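Local coordinates for metallo-beta-lactamase family protein (Thermus thermophilus, PDB 2ZO4) that binds two zinc ions in a metallo-beta-lactamase fold and probably acts as a metal-dependent hydrolase whose substrate is not established, at residues 11-16 and 37-42; 64-69 and 85-90. All blocks are in the same frame, centred on the assembly; numbering follows the deposited sequence.

Contact 1: residues 11-16 and 37-42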
loop_
_atom_site.group_PDB
_atom_site.type_symbol
_atom_site.label_atom_id
_atom_site.label_comp_id
_atom_site.label_asym_id
_atom_site.label_seq_id
_atom_site.Cartn_x
_atom_site.Cartn_y
_atom_site.Cartn_z
ATOM N N LEU A 11 2.771 -12.669 -10.909
ATOM C CA LEU A 11 2.581 -11.889 -12.137
ATOM C C LEU A 11 3.214 -10.499 -12.001
ATOM O O LEU A 11 2.563 -9.564 -11.521
ATOM C CB LEU A 11 1.085 -11.756 -12.470
ATOM C CG LEU A 11 0.364 -12.858 -13.256
ATOM C CD1 LEU A 11 0.367 -14.191 -12.541
ATOM C CD2 LEU A 11 -1.068 -12.447 -13.569
ATOM N N PRO A 12 4.496 -10.364 -12.395
ATOM C CA PRO A 12 5.181 -9.069 -12.356
ATOM C C PRO A 12 4.717 -8.138 -13.482
ATOM O O PRO A 12 4.705 -8.531 -14.646
ATOM C CB PRO A 12 6.660 -9.447 -12.539
ATOM C CG PRO A 12 6.723 -10.945 -12.384
ATOM C CD PRO A 12 5.397 -11.429 -12.861
ATOM N N VAL A 13 4.332 -6.917 -13.127
ATOM C CA VAL A 13 3.780 -5.963 -14.091
ATOM C C VAL A 13 4.507 -4.619 -13.986
ATOM O O VAL A 13 4.693 -4.111 -12.881
ATOM C CB VAL A 13 2.241 -5.781 -13.884
ATOM C CG1 VAL A 13 1.676 -4.729 -14.817
ATOM C CG2 VAL A 13 1.508 -7.097 -14.087
ATOM N N PRO A 14 4.935 -4.044 -15.134
ATOM C CA PRO A 14 5.618 -2.741 -15.128
ATOM C C PRO A 14 4.702 -1.587 -14.720
ATOM O O PRO A 14 3.542 -1.542 -15.120
ATOM C CB PRO A 14 6.077 -2.563 -16.584
ATOM C CG PRO A 14 5.958 -3.926 -17.211
ATOM C CD PRO A 14 4.828 -4.590 -16.499
ATOM N N ILE A 15 5.239 -0.676 -13.912
ATOM C CA ILE A 15 4.500 0.495 -13.435
ATOM C C ILE A 15 5.334 1.774 -13.604
ATOM O O ILE A 15 6.556 1.748 -13.427
ATOM C CB ILE A 15 4.015 0.338 -11.959
ATOM C CG1 ILE A 15 5.184 0.034 -11.009
ATOM C CG2 ILE A 15 2.929 -0.726 -11.865
ATOM C CD1 ILE A 15 4.841 0.165 -9.524
ATOM N N PRO A 16 4.678 2.896 -13.957
ATOM C CA PRO A 16 5.401 4.138 -14.231
ATOM C C PRO A 16 5.796 4.907 -12.963
ATOM O O PRO A 16 5.711 6.139 -12.935
ATOM C CB PRO A 16 4.395 4.939 -15.061
ATOM C CG PRO A 16 3.069 4.504 -14.547
ATOM C CD PRO A 16 3.221 3.056 -14.142
ATOM N N ASP A 37 -4.627 -7.962 -6.466
ATOM C CA ASP A 37 -4.148 -6.708 -7.076
ATOM C C ASP A 37 -4.199 -6.728 -8.615
ATOM O O ASP A 37 -4.305 -7.797 -9.222
ATOM C CB ASP A 37 -2.779 -6.296 -6.511
ATOM C CG ASP A 37 -2.841 -5.981 -5.020
ATOM O OD1 ASP A 37 -3.949 -5.668 -4.526
ATOM O OD2 ASP A 37 -1.792 -6.042 -4.340
ATOM N N THR A 38 -4.155 -5.547 -9.236
ATOM C CA THR A 38 -4.582 -5.406 -10.638
ATOM C C THR A 38 -3.719 -4.507 -11.524
ATOM O O THR A 38 -4.051 -4.310 -12.692
ATOM C CB THR A 38 -6.030 -4.846 -10.738
ATOM O OG1 THR A 38 -6.085 -3.540 -10.147
ATOM C CG2 THR A 38 -7.025 -5.758 -10.058
ATOM N N ALA A 39 -2.628 -3.969 -10.982
ATOM C CA ALA A 39 -1.847 -2.926 -11.659
ATOM C C ALA A 39 -2.730 -1.726 -12.024
ATOM O O ALA A 39 -3.619 -1.353 -11.255
ATOM C CB ALA A 39 -1.112 -3.485 -12.886
ATOM N N LEU A 40 -2.500 -1.132 -13.192
ATOM C CA LEU A 40 -3.184 0.114 -13.564
ATOM C C LEU A 40 -3.254 0.314 -15.079
ATOM O O LEU A 40 -2.652 -0.444 -15.843
ATOM C CB LEU A 40 -2.518 1.324 -12.884
ATOM C CG LEU A 40 -1.189 1.884 -13.408
ATOM C CD1 LEU A 40 -0.825 3.137 -12.630
ATOM C CD2 LEU A 40 -0.054 0.861 -13.346
ATOM N N GLY A 41 -3.986 1.349 -15.492
ATOM C CA GLY A 41 -4.313 1.570 -16.897
ATOM C C GLY A 41 -3.252 2.291 -17.698
ATOM O O GLY A 41 -3.412 3.461 -18.041
ATOM N N THR A 42 -2.155 1.596 -17.975
ATOM C CA THR A 42 -1.204 2.030 -18.992
ATOM C C THR A 42 -1.197 0.940 -20.047
ATOM O O THR A 42 -1.607 -0.185 -19.765
ATOM C CB THR A 42 0.236 2.227 -18.445
ATOM O OG1 THR A 42 0.814 0.964 -18.092
ATOM C CG2 THR A 42 0.249 3.155 -17.237
HETATM O O HOH W 1 3.142 0.641 -16.634
#
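Beside the dinuclear zinc site of the metallo-beta-lactamase fold, the end of edge strand 8-14 and the loop that follows it, carried by V13, I15 and P16, lie against A39, L40 and T42 in the turn that leads from strand 32-36 into helix 43-55. The touching parts run 55° apart, and they meet through apolar side chains and one shared water. V13 sets CG1 anti to its backbone N (chi1 176°), and this methyl lies 3.6 Å from CB of A39. Further along, the L40 side chain crosses that of I15 at about a right angle, and a single methyl does the touching: L40 CD2 is 3.7 Å from I15 CG2. The same CD2 also meets the P16 ring tip to tip, 4.0 Å from P16 CD, so one leucine branch serves two neighbours. P16 in turn points its CG at CG2 of T42, 4.1 Å away. Here a water joins the segments, donating to P14 O at 2.7 Å and lying 2.8 Å from T42 OG1. T42 is the N-cap residue of helix 43-55, and its OG1 accepts the backbone N-H of A45, its strongest polar partner. The I15 side chain lies about 4 Å from those of D74 and H233, ligands of the second zinc. Helix 43-55 covers the strand through A45 on V13 and A48 on P14, strand 21-29 pairs with strand 8-14 by backbone bonds between V13 and V22, and R140 packs on P16 and T42.

Contact 2: residues 64-69 and 85-90; sequences KTILLT and LGARVF
Parallel pairing between strands 65-68 and 88-92 joins K64-L68 to A87-F90 within the six-stranded sheet of the metallo-beta-lactamase fold, the two strands being linked by a right-handed crossover through helix 79-84. Their axes lie 4.7 Å apart and differ by 16° in direction. Four backbone bonds form the ladder: R88 N to K64 O, I66 N to R88 O, F90 N to I66 O and L68 N to F90 O. The first is straight at its hydrogen, 174°, although R88 N sits above the carbonyl plane of K64. On one face, T65 and L67 meet F90. The L67 and F90 side chains lie side by side, pointing the same way, with L67 CD2 3.7 Å from F90 CD2, while T65 CG2 comes obliquely to the ring, 3.9 Å from F90 CE2. I66 O, besides accepting the F90 amide, lies at the ring edge in its plane. I66 and V89 point to the other face, where the contacts between the segments are aliphatic: CG1 of I66 reaches CB of A87 at 4.0 Å, and V89 uses both methyls, CG2 against I66 CB and CG1 against L68 CD1 at 3.8 Å. At the start of the strands K64, whose chi2 (-72°) bends CD aside, has its NZ 3.0 Å from a water that donates to G86 O. G86, the first residue past helix 79-84, has positive phi in a Schellman motif, and A87 then leads into strand 88-92. F82 of that helix covers I66 and A87, strand 32-36 flanks 65-68 on its far edge, and strand 148-150 receives R88 and F90 through L148.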
loop_
_atom_site.group_PDB
_atom_site.type_symbol
_atom_site.label_atom_id
_atom_site.label_comp_id
_atom_site.label_asym_id
_atom_site.label_seq_id
_atom_site.Cartn_x
_atom_site.Cartn_y
_atom_site.Cartn_z
ATOM N N LYS A 64 -12.879 -13.487 -12.268
ATOM C CA LYS A 64 -14.185 -13.171 -11.689
ATOM C C LYS A 64 -14.127 -12.630 -10.258
ATOM O O LYS A 64 -15.122 -12.107 -9.756
ATOM C CB LYS A 64 -15.117 -14.387 -11.775
ATOM C CG LYS A 64 -15.629 -14.693 -13.192
ATOM C CD LYS A 64 -16.650 -13.654 -13.657
ATOM C CE LYS A 64 -17.190 -13.975 -15.051
ATOM N NZ LYS A 64 -18.249 -12.998 -15.463
ATOM N N THR A 65 -12.972 -12.759 -9.606
ATOM C CA THR A 65 -12.787 -12.228 -8.248
ATOM C C THR A 65 -11.526 -11.376 -8.179
ATOM O O THR A 65 -10.457 -11.792 -8.639
ATOM C CB THR A 65 -12.713 -13.351 -7.176
ATOM O OG1 THR A 65 -13.867 -14.183 -7.276
ATOM C CG2 THR A 65 -12.655 -12.764 -5.756
ATOM N N ILE A 66 -11.667 -10.179 -7.616
ATOM C CA ILE A 66 -10.537 -9.291 -7.391
ATOM C C ILE A 66 -10.372 -9.052 -5.895
ATOM O O ILE A 66 -11.308 -8.608 -5.221
ATOM C CB ILE A 66 -10.706 -7.931 -8.120
ATOM C CG1 ILE A 66 -10.994 -8.123 -9.620
ATOM C CG2 ILE A 66 -9.488 -7.028 -7.876
ATOM C CD1 ILE A 66 -9.854 -8.728 -10.437
ATOM N N LEU A 67 -9.181 -9.355 -5.385
ATOM C CA LEU A 67 -8.840 -9.074 -3.995
ATOM C C LEU A 67 -7.783 -7.973 -3.941
ATOM O O LEU A 67 -6.661 -8.166 -4.403
ATOM C CB LEU A 67 -8.346 -10.347 -3.288
ATOM C CG LEU A 67 -9.264 -11.579 -3.334
ATOM C CD1 LEU A 67 -8.590 -12.780 -2.704
ATOM C CD2 LEU A 67 -10.609 -11.308 -2.658
ATOM N N LEU A 68 -8.147 -6.819 -3.385
ATOM C CA LEU A 68 -7.232 -5.676 -3.316
ATOM C C LEU A 68 -6.578 -5.540 -1.950
ATOM O O LEU A 68 -7.262 -5.461 -0.931
ATOM C CB LEU A 68 -7.952 -4.365 -3.670
ATOM C CG LEU A 68 -8.552 -4.221 -5.072
ATOM C CD1 LEU A 68 -9.222 -2.857 -5.230
ATOM C CD2 LEU A 68 -7.507 -4.438 -6.164
ATOM N N THR A 69 -5.249 -5.497 -1.937
ATOM C CA THR A 69 -4.510 -5.253 -0.702
ATOM C C THR A 69 -4.724 -3.820 -0.220
ATOM O O THR A 69 -4.905 -3.589 0.976
ATOM C CB THR A 69 -3.000 -5.549 -0.853
ATOM O OG1 THR A 69 -2.445 -4.718 -1.880
ATOM C CG2 THR A 69 -2.772 -7.025 -1.197
ATOM N N LEU A 85 -16.149 -5.903 -16.460
ATOM C CA LEU A 85 -16.303 -7.146 -17.209
ATOM C C LEU A 85 -17.118 -8.187 -16.440
ATOM O O LEU A 85 -17.443 -9.251 -16.974
ATOM C CB LEU A 85 -14.936 -7.712 -17.619
ATOM C CG LEU A 85 -13.973 -6.773 -18.361
ATOM C CD1 LEU A 85 -12.564 -7.349 -18.388
ATOM C CD2 LEU A 85 -14.442 -6.435 -19.783
ATOM N N GLY A 86 -17.455 -7.878 -15.190
ATOM C CA GLY A 86 -18.286 -8.768 -14.385
ATOM C C GLY A 86 -17.622 -9.319 -13.137
ATOM O O GLY A 86 -18.231 -10.098 -12.407
ATOM N N ALA A 87 -16.382 -8.903 -12.887
ATOM C CA ALA A 87 -15.635 -9.330 -11.701
ATOM C C ALA A 87 -16.150 -8.695 -10.417
ATOM O O ALA A 87 -16.634 -7.559 -10.411
ATOM C CB ALA A 87 -14.151 -9.027 -11.868
ATOM N N ARG A 88 -16.033 -9.440 -9.324
ATOM C CA ARG A 88 -16.380 -8.934 -8.004
ATOM C C ARG A 88 -15.125 -8.416 -7.308
ATOM O O ARG A 88 -14.140 -9.145 -7.176
ATOM C CB ARG A 88 -17.035 -10.037 -7.182
ATOM C CG ARG A 88 -17.923 -9.520 -6.072
ATOM C CD ARG A 88 -19.269 -10.232 -6.108
ATOM N NE ARG A 88 -19.200 -11.582 -5.561
ATOM C CZ ARG A 88 -20.113 -12.528 -5.774
ATOM N NH1 ARG A 88 -19.960 -13.722 -5.225
ATOM N NH2 ARG A 88 -21.171 -12.290 -6.545
ATOM N N VAL A 89 -15.167 -7.157 -6.874
ATOM C CA VAL A 89 -14.009 -6.510 -6.254
ATOM C C VAL A 89 -14.141 -6.439 -4.730
ATOM O O VAL A 89 -15.152 -5.961 -4.205
ATOM C CB VAL A 89 -13.764 -5.094 -6.842
ATOM C CG1 VAL A 89 -12.532 -4.445 -6.218
ATOM C CG2 VAL A 89 -13.596 -5.169 -8.345
ATOM N N PHE A 90 -13.111 -6.923 -4.037
ATOM C CA PHE A 90 -13.051 -6.893 -2.579
ATOM C C PHE A 90 -11.960 -5.934 -2.101
ATOM O O PHE A 90 -10.846 -5.932 -2.635
ATOM C CB PHE A 90 -12.787 -8.297 -2.025
ATOM C CG PHE A 90 -13.952 -9.241 -2.170
ATOM C CD1 PHE A 90 -14.914 -9.333 -1.171
ATOM C CD2 PHE A 90 -14.080 -10.048 -3.301
ATOM C CE1 PHE A 90 -15.989 -10.210 -1.290
ATOM C CE2 PHE A 90 -15.146 -10.929 -3.432
ATOM C CZ PHE A 90 -16.106 -11.011 -2.425
HETATM O O HOH W 2 -15.668 -11.188 -15.673
HETATM O O HOH W 3 -20.487 -11.595 -14.085
#

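The two contacts follow one another along the chain. From the N terminus, contact 1 closes first, bringing the loop before helix 43-55 back to the end of strand 8-14 after the hairpin of strands 21-29 and 32-36. Contact 2 opens only later and closes over helices 73-76 and 79-84, so the loops neither nest nor cross. Their centres lie 15 Å apart and both reach the same sheet; the segments 37-42 and 64-69 touch directly: D37 N bonds to L67 O, D37 OD2 probably bonds to T69 OG1, and T38 CG2 packs on I66 CG2. D37 OD2 also bonds to H75, a zinc ligand, so the junction between these segments leads to the metal site.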